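Side-chain contacts in glutathione transferase gst1-6 (Anopheles dirus, PDB 1V2A), which probably catalyses the conjugation of glutathione to electrophilic halide compounds, releasing the halide, as a homodimeric Delta class glutathione transferase: residues Y70-E73 / T74-D78; L81-D85 / P86-S90; E126-K129 / G130-L134. All coordinates share one frame; numbering follows the deposited sequence.

Contact 1. Residues Y70-E73 / T74-D78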
loop_
_atom_site.group_PDB
_atom_site.type_symbol
_atom_site.label_atom_id
_atom_site.label_comp_id
_atom_site.label_asym_id
_atom_site.label_seq_id
_atom_site.Cartn_x
_atom_site.Cartn_y
_atom_site.Cartn_z
ATOM N N TYR B 70 0.939 -13.257 -4.106
ATOM C CA TYR B 70 0.192 -14.321 -4.754
ATOM C C TYR B 70 1.117 -15.459 -5.212
ATOM O O TYR B 70 0.847 -16.628 -4.947
ATOM C CB TYR B 70 -0.562 -13.761 -5.966
ATOM C CG TYR B 70 -1.159 -14.825 -6.860
ATOM C CD1 TYR B 70 -2.385 -15.412 -6.559
ATOM C CD2 TYR B 70 -0.491 -15.248 -8.008
ATOM C CE1 TYR B 70 -2.936 -16.393 -7.387
ATOM C CE2 TYR B 70 -1.031 -16.231 -8.840
ATOM C CZ TYR B 70 -2.250 -16.795 -8.527
ATOM O OH TYR B 70 -2.791 -17.745 -9.359
ATOM N N LEU B 71 2.200 -15.103 -5.896
ATOM C CA LEU B 71 3.159 -16.076 -6.412
ATOM C C LEU B 71 3.837 -16.876 -5.308
ATOM O O LEU B 71 4.029 -18.088 -5.439
ATOM C CB LEU B 71 4.236 -15.378 -7.252
ATOM C CG LEU B 71 3.818 -14.789 -8.606
ATOM C CD1 LEU B 71 4.991 -14.037 -9.204
ATOM C CD2 LEU B 71 3.370 -15.885 -9.554
ATOM N N VAL B 72 4.216 -16.193 -4.232
ATOM C CA VAL B 72 4.869 -16.853 -3.120
ATOM C C VAL B 72 3.923 -17.895 -2.524
ATOM O O VAL B 72 4.284 -19.066 -2.395
ATOM C CB VAL B 72 5.263 -15.841 -2.014
ATOM C CG1 VAL B 72 5.907 -16.573 -0.850
ATOM C CG2 VAL B 72 6.210 -14.803 -2.571
ATOM N N GLU B 73 2.712 -17.465 -2.174
ATOM C CA GLU B 73 1.716 -18.358 -1.581
ATOM C C GLU B 73 1.409 -19.519 -2.510
ATOM O O GLU B 73 1.297 -20.659 -2.074
ATOM C CB GLU B 73 0.417 -17.590 -1.265
ATOM C CG GLU B 73 0.641 -16.323 -0.422
ATOM C CD GLU B 73 -0.642 -15.706 0.122
ATOM O OE1 GLU B 73 -1.565 -15.393 -0.665
ATOM O OE2 GLU B 73 -0.718 -15.529 1.352
ATOM N N THR B 74 1.291 -19.223 -3.799
ATOM C CA THR B 74 0.991 -20.240 -4.797
ATOM C C THR B 74 2.162 -21.148 -5.193
ATOM O O THR B 74 1.986 -22.361 -5.335
ATOM C CB THR B 74 0.453 -19.596 -6.088
ATOM O OG1 THR B 74 -0.679 -18.773 -5.781
ATOM C CG2 THR B 74 0.030 -20.661 -7.074
ATOM N N TYR B 75 3.352 -20.576 -5.361
ATOM C CA TYR B 75 4.493 -21.371 -5.805
ATOM C C TYR B 75 5.683 -21.574 -4.875
ATOM O O TYR B 75 6.525 -22.435 -5.137
ATOM C CB TYR B 75 4.983 -20.816 -7.145
ATOM C CG TYR B 75 3.910 -20.839 -8.202
ATOM C CD1 TYR B 75 3.398 -22.046 -8.667
ATOM C CD2 TYR B 75 3.366 -19.658 -8.698
ATOM C CE1 TYR B 75 2.368 -22.082 -9.595
ATOM C CE2 TYR B 75 2.335 -19.681 -9.628
ATOM C CZ TYR B 75 1.839 -20.900 -10.071
ATOM O OH TYR B 75 0.807 -20.941 -10.979
ATOM N N ALA B 76 5.769 -20.805 -3.796
ATOM C CA ALA B 76 6.892 -20.954 -2.875
ATOM C C ALA B 76 6.887 -22.300 -2.167
ATOM O O ALA B 76 5.913 -22.667 -1.512
ATOM C CB ALA B 76 6.883 -19.839 -1.847
ATOM N N LYS B 77 7.987 -23.029 -2.307
ATOM C CA LYS B 77 8.151 -24.332 -1.675
ATOM C C LYS B 77 8.395 -24.112 -0.184
ATOM O O LYS B 77 8.338 -25.046 0.617
ATOM C CB LYS B 77 9.341 -25.065 -2.310
ATOM C CG LYS B 77 9.863 -26.264 -1.528
ATOM C CD LYS B 77 8.797 -27.341 -1.354
ATOM C CE LYS B 77 9.311 -28.501 -0.512
ATOM N NZ LYS B 77 9.766 -28.053 0.833
ATOM N N ASP B 78 8.668 -22.861 0.172
ATOM C CA ASP B 78 8.924 -22.470 1.556
ATOM C C ASP B 78 8.093 -21.235 1.871
ATOM O O ASP B 78 7.504 -20.625 0.977
ATOM C CB ASP B 78 10.403 -22.114 1.762
ATOM C CG ASP B 78 11.344 -23.189 1.268
ATOM O OD1 ASP B 78 11.303 -23.526 0.063
ATOM O OD2 ASP B 78 12.140 -23.696 2.085
#

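Contact 2. Residues L81-D85 / P86-S90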
loop_
_atom_site.group_PDB
_atom_site.type_symbol
_atom_site.label_atom_id
_atom_site.label_comp_id
_atom_site.label_asym_id
_atom_site.label_seq_id
_atom_site.Cartn_x
_atom_site.Cartn_y
_atom_site.Cartn_z
ATOM N N LEU B 81 10.253 -16.493 2.569
ATOM C CA LEU B 81 10.130 -15.188 1.918
ATOM C C LEU B 81 8.912 -14.444 2.453
ATOM O O LEU B 81 8.823 -13.223 2.346
ATOM C CB LEU B 81 10.003 -15.342 0.397
ATOM C CG LEU B 81 11.224 -15.853 -0.377
ATOM C CD1 LEU B 81 10.922 -15.864 -1.872
ATOM C CD2 LEU B 81 12.423 -14.965 -0.072
ATOM N N TYR B 82 7.969 -15.193 3.014
ATOM C CA TYR B 82 6.770 -14.604 3.585
ATOM C C TYR B 82 6.297 -15.458 4.773
ATOM O O TYR B 82 5.299 -16.175 4.694
ATOM C CB TYR B 82 5.676 -14.490 2.522
ATOM C CG TYR B 82 4.540 -13.578 2.923
ATOM C CD1 TYR B 82 4.777 -12.242 3.259
ATOM C CD2 TYR B 82 3.229 -14.049 2.983
ATOM C CE1 TYR B 82 3.733 -11.400 3.648
ATOM C CE2 TYR B 82 2.182 -13.217 3.366
ATOM C CZ TYR B 82 2.438 -11.894 3.699
ATOM O OH TYR B 82 1.391 -11.071 4.078
ATOM N N PRO B 83 7.024 -15.383 5.898
ATOM C CA PRO B 83 6.737 -16.120 7.130
ATOM C C PRO B 83 5.278 -16.108 7.603
ATOM O O PRO B 83 4.598 -15.081 7.568
ATOM C CB PRO B 83 7.678 -15.468 8.138
ATOM C CG PRO B 83 8.860 -15.124 7.299
ATOM C CD PRO B 83 8.225 -14.544 6.061
ATOM N N LYS B 84 4.821 -17.268 8.066
ATOM C CA LYS B 84 3.460 -17.439 8.551
ATOM C C LYS B 84 3.231 -16.907 9.963
ATOM O O LYS B 84 2.099 -16.578 10.326
ATOM C CB LYS B 84 3.081 -18.919 8.492
ATOM C CG LYS B 84 2.949 -19.433 7.073
ATOM C CD LYS B 84 2.633 -20.911 7.043
ATOM C CE LYS B 84 2.122 -21.306 5.679
ATOM N NZ LYS B 84 0.921 -20.501 5.324
ATOM N N ASP B 85 4.292 -16.828 10.763
ATOM C CA ASP B 85 4.153 -16.326 12.125
ATOM C C ASP B 85 3.720 -14.864 12.122
ATOM O O ASP B 85 4.479 -13.983 11.725
ATOM C CB ASP B 85 5.456 -16.463 12.896
ATOM C CG ASP B 85 5.495 -15.565 14.108
ATOM O OD1 ASP B 85 4.501 -15.547 14.863
ATOM O OD2 ASP B 85 6.511 -14.871 14.311
ATOM N N PRO B 86 2.487 -14.591 12.578
ATOM C CA PRO B 86 1.919 -13.240 12.636
ATOM C C PRO B 86 2.833 -12.203 13.271
ATOM O O PRO B 86 2.728 -11.019 12.971
ATOM C CB PRO B 86 0.628 -13.445 13.427
ATOM C CG PRO B 86 0.225 -14.831 13.033
ATOM C CD PRO B 86 1.538 -15.575 13.128
ATOM N N LYS B 87 3.724 -12.647 14.148
ATOM C CA LYS B 87 4.654 -11.744 14.819
ATOM C C LYS B 87 5.706 -11.250 13.825
ATOM O O LYS B 87 6.208 -10.129 13.936
ATOM C CB LYS B 87 5.346 -12.469 15.974
ATOM C CG LYS B 87 4.408 -12.948 17.080
ATOM C CD LYS B 87 4.089 -11.832 18.067
ATOM C CE LYS B 87 3.094 -12.278 19.136
ATOM N NZ LYS B 87 1.697 -12.423 18.615
ATOM N N VAL B 88 6.043 -12.099 12.859
ATOM C CA VAL B 88 7.028 -11.751 11.841
ATOM C C VAL B 88 6.345 -11.102 10.647
ATOM O O VAL B 88 6.769 -10.049 10.172
ATOM C CB VAL B 88 7.793 -12.994 11.340
ATOM C CG1 VAL B 88 8.795 -12.588 10.268
ATOM C CG2 VAL B 88 8.502 -13.675 12.503
ATOM N N ARG B 89 5.281 -11.743 10.176
ATOM C CA ARG B 89 4.520 -11.261 9.031
ATOM C C ARG B 89 4.006 -9.833 9.176
ATOM O O ARG B 89 3.800 -9.148 8.178
ATOM C CB ARG B 89 3.347 -12.204 8.743
ATOM C CG ARG B 89 2.553 -11.806 7.512
ATOM C CD ARG B 89 1.655 -12.920 7.014
ATOM N NE ARG B 89 2.421 -14.033 6.464
ATOM C CZ ARG B 89 1.881 -15.084 5.855
ATOM N NH1 ARG B 89 0.568 -15.168 5.716
ATOM N NH2 ARG B 89 2.654 -16.049 5.378
ATOM N N SER B 90 3.796 -9.376 10.409
ATOM C CA SER B 90 3.315 -8.016 10.616
ATOM C C SER B 90 4.387 -7.016 10.207
ATOM O O SER B 90 4.074 -5.957 9.669
ATOM C CB SER B 90 2.894 -7.777 12.080
ATOM O OG SER B 90 3.967 -7.952 12.988
#

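Contact 3. Residues E126-K129 / G130-L134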
loop_
_atom_site.group_PDB
_atom_site.type_symbol
_atom_site.label_atom_id
_atom_site.label_comp_id
_atom_site.label_asym_id
_atom_site.label_seq_id
_atom_site.Cartn_x
_atom_site.Cartn_y
_atom_site.Cartn_z
ATOM N N GLU B 126 12.673 16.733 2.135
ATOM C CA GLU B 126 12.810 16.399 3.543
ATOM C C GLU B 126 12.095 15.095 3.883
ATOM O O GLU B 126 12.600 14.293 4.668
ATOM C CB GLU B 126 12.270 17.527 4.423
ATOM C CG GLU B 126 12.393 17.219 5.905
ATOM C CD GLU B 126 11.727 18.254 6.787
ATOM O OE1 GLU B 126 12.228 19.400 6.858
ATOM O OE2 GLU B 126 10.693 17.915 7.408
ATOM N N LYS B 127 10.913 14.888 3.309
ATOM C CA LYS B 127 10.183 13.653 3.556
ATOM C C LYS B 127 10.941 12.527 2.872
ATOM O O LYS B 127 10.997 11.405 3.380
ATOM C CB LYS B 127 8.750 13.744 3.019
ATOM C CG LYS B 127 7.809 14.478 3.967
ATOM C CD LYS B 127 6.415 14.698 3.384
ATOM C CE LYS B 127 5.648 13.390 3.140
ATOM N NZ LYS B 127 6.017 12.712 1.864
ATOM N N LEU B 128 11.535 12.840 1.721
ATOM C CA LEU B 128 12.323 11.868 0.974
ATOM C C LEU B 128 13.362 11.356 1.972
ATOM O O LEU B 128 13.462 10.161 2.237
ATOM C CB LEU B 128 13.036 12.556 -0.197
ATOM C CG LEU B 128 13.572 11.760 -1.397
ATOM C CD1 LEU B 128 14.026 10.390 -0.982
ATOM C CD2 LEU B 128 12.475 11.637 -2.434
ATOM N N LYS B 129 14.124 12.293 2.524
ATOM C CA LYS B 129 15.157 11.990 3.493
ATOM C C LYS B 129 14.556 11.226 4.657
ATOM O O LYS B 129 15.084 10.190 5.076
ATOM C CB LYS B 129 15.790 13.287 3.994
ATOM C CG LYS B 129 16.734 13.109 5.162
ATOM C CD LYS B 129 17.327 14.439 5.584
ATOM C CE LYS B 129 18.142 14.308 6.859
ATOM N NZ LYS B 129 17.289 13.877 8.009
ATOM N N GLY B 130 13.446 11.745 5.175
ATOM C CA GLY B 130 12.779 11.105 6.296
ATOM C C GLY B 130 12.489 9.638 6.049
ATOM O O GLY B 130 12.697 8.804 6.931
ATOM N N ALA B 131 12.011 9.314 4.848
ATOM C CA ALA B 131 11.692 7.934 4.520
ATOM C C ALA B 131 12.952 7.077 4.519
ATOM O O ALA B 131 12.940 5.932 4.968
ATOM C CB ALA B 131 11.013 7.870 3.168
ATOM N N LEU B 132 14.043 7.649 4.022
ATOM C CA LEU B 132 15.312 6.941 3.948
ATOM C C LEU B 132 15.890 6.664 5.329
ATOM O O LEU B 132 16.373 5.556 5.597
ATOM C CB LEU B 132 16.308 7.743 3.105
ATOM C CG LEU B 132 15.851 8.056 1.675
ATOM C CD1 LEU B 132 16.885 8.930 0.991
ATOM C CD2 LEU B 132 15.642 6.763 0.899
ATOM N N ASP B 133 15.842 7.664 6.209
ATOM C CA ASP B 133 16.357 7.485 7.562
ATOM C C ASP B 133 15.635 6.314 8.210
ATOM O O ASP B 133 16.228 5.529 8.952
ATOM C CB ASP B 133 16.142 8.748 8.403
ATOM C CG ASP B 133 16.956 9.924 7.907
ATOM O OD1 ASP B 133 18.155 9.727 7.613
ATOM O OD2 ASP B 133 16.403 11.043 7.821
ATOM N N LEU B 134 14.341 6.206 7.931
ATOM C CA LEU B 134 13.547 5.119 8.479
ATOM C C LEU B 134 14.062 3.795 7.935
ATOM O O LEU B 134 14.362 2.874 8.704
ATOM C CB LEU B 134 12.072 5.303 8.117
ATOM C CG LEU B 134 11.304 6.266 9.029
ATOM C CD1 LEU B 134 9.928 6.562 8.451
ATOM C CD2 LEU B 134 11.189 5.645 10.413
#

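Contact 1. Residues Y70-E73 / T74-D78
Tyr-70 and Thr-74 meet on the last turn of helix 64-75, part of the thioredoxin-like N-terminal domain of the glutathione transferase fold, and the pair shows how a threonine hydroxyl doubles up on a helical carbonyl. Tyr-70 O takes two bonds from one residue: the backbone N of Thr-74 lies 2.9 Å from Tyr-70 O, the ordinary i to i+4 link, and OG1 of Thr-74 donates to the same oxygen over 2.8 Å. The two donors come from opposite faces of the carbonyl plane, the hydroxyl standing 37° out of it. With chi1 at -55°, OG1 sits beside its own backbone N and anti to the carbonyl carbon, which turns it back toward the preceding turn. There it also rests over the centre of the Tyr-70 ring, 3.6 Å above the plane, so one oxygen meets both the carbonyl and the aromatic face.

One residue on, Tyr-75 N donates to Leu-71 O across 2.6 Å. The phenol end of Tyr-75 is satisfied by Asp-56, whose carboxylate also receives a weak bond from Tyr-70 OH. Glu-73 turns from this helix toward the second subunit, where its OE2 forms a salt bridge with Arg-89 of that chain; Thr-74 packs on Pro-86 of the same neighbour.

The helix ends here: Ala-76 is the first residue to leave helical backbone angles. Val-72 CG1 lies near Ala-76 CB, although the close approach there is doubtful. Around the ring of Tyr-75 the neighbours come from two directions, with Thr-74 CG2 over the centre of one face and Leu-71 CD2 at the edge, in the ring plane, 3.9 Å from Tyr-75 CD2.

Contact 2. Residues L81-D85 / P86-S90
Arg-89 reaches back from the first turn of helix 86-115 to the loop before it and meets Tyr-82, Pro-83 and Lys-84. Its CB lies 3.4 Å from Pro-83 O. CG and CD then run past the phenol end of Tyr-82, CD coming within 3.5 Å of Tyr-82 OH, a hydroxyl hydrogen-bonded to Asn-93. CG stands anti to the backbone N (chi1 -177°), and a bend at chi3 (-69°) turns the head group over the ring. NE donates to Pro-83 O at 2.7 Å, with the oxygen tilted from the guanidinium plane. Tyr-82 CE2 lies 3.1 Å above that plane, over its centre, with ring and guanidinium 17° apart; relative to the ring, NE stands over one face, toward the rim. Arg-89 NH2 gives a second bond, 2.7 Å to Tyr-82 O, which lies near the guanidinium plane. CA of Lys-84 covers the face opposite the tyrosine. Two carbonyls and two covered faces thus fix the rotation of this buried group.

At the start of the helix Asp-85 caps the chain. Its OD1 accepts from Lys-87 N at 3.1 Å, the N-H coming from above the carboxylate plane. Its carbonyl oxygen takes two further backbone donors, Val-88 N at 2.7 Å from Asp-85 O and Arg-89 N. Alongside, Val-88 CG1 packs across the ring of Pro-83, 3.8 Å from Pro-83 CB. Pro-86 follows as the first helical residue, a position where a proline's missing N-H costs no helix bond. Asp-85 with its bond to Lys-87 N is an aspartate N-cap, here at the entry from the interdomain linker to the all-helical C-terminal domain of a glutathione transferase.

Contact 3. Residues E126-K129 / G130-L134
Leu-128 and Leu-132, one turn apart on helix 122-141, form the close-packed side of this contact, while Lys-129 and Asp-133 join on the side nearer solvent. The pair of i to i+4 steps illustrates how an amphipathic helix divides its work. On the buried side Leu-128 CD1 touches Leu-132 CD1 at 3.8 Å, the two side chains crossing at a slant. Leu-132 CG also lies 3.2 Å from Leu-128 O, because the isobutyl group folds back beside its own backbone N (chi1 -58°). That carbonyl is satisfied by Leu-132 N, which lies in its plane.

On the polar side Lys-129 spans the turn as a salt bridge: its NZ donates to Asp-133 OD2 at 3.0 Å, meeting the oxygen on its syn side and 19° from the carboxylate plane. The lysine chain is extended until a bend at chi4 (-63°) swings the ammonium group to the acid, and its CG passes 3.4 Å from Asp-133 OD2. Lys-129 is exposed and Asp-133 partly so, so solvent probably screens the attraction between them.

Backbone bonds run through both sides, among them Gly-130 N to Glu-126 O at 2.7 Å and Asp-133 N to Lys-129 O at 2.9 Å. Lys-127 O, besides its bond from Ala-131 N, receives Arg-106 of helix 86-115. That helix forms the neighbouring wall: Leu-128 sits on Ile-107 and Val-110, Ala-131 on Thr-102 and Leu-132 on Leu-103, and Phe-174, in the loop before helix 175-185, touches both Leu-132 and Asp-133.

In the fold
Contacts 1 and 2 adjoin, their centres 14 Å apart, and Val-72 CG1 touches Tyr-82 CB at 4.0 Å, so the end of helix 64-75 packs directly against the linker into helix 86-115. Both also face the second subunit. In contact 2, Lys-87 NZ bonds to Tyr-70 OH of the second subunit, and Ser-90 OG to His-59 NE2 of the second subunit, which ties one subunit's C-terminal domain to the other's N-terminal domain. Contact 3 lies apart, its centre about 32 Å from that of contact 1 and 26 Å from that of contact 2. The bound glutathione sulfonic acid lies about 12 Å from the side chain of Leu-71 in contact 1.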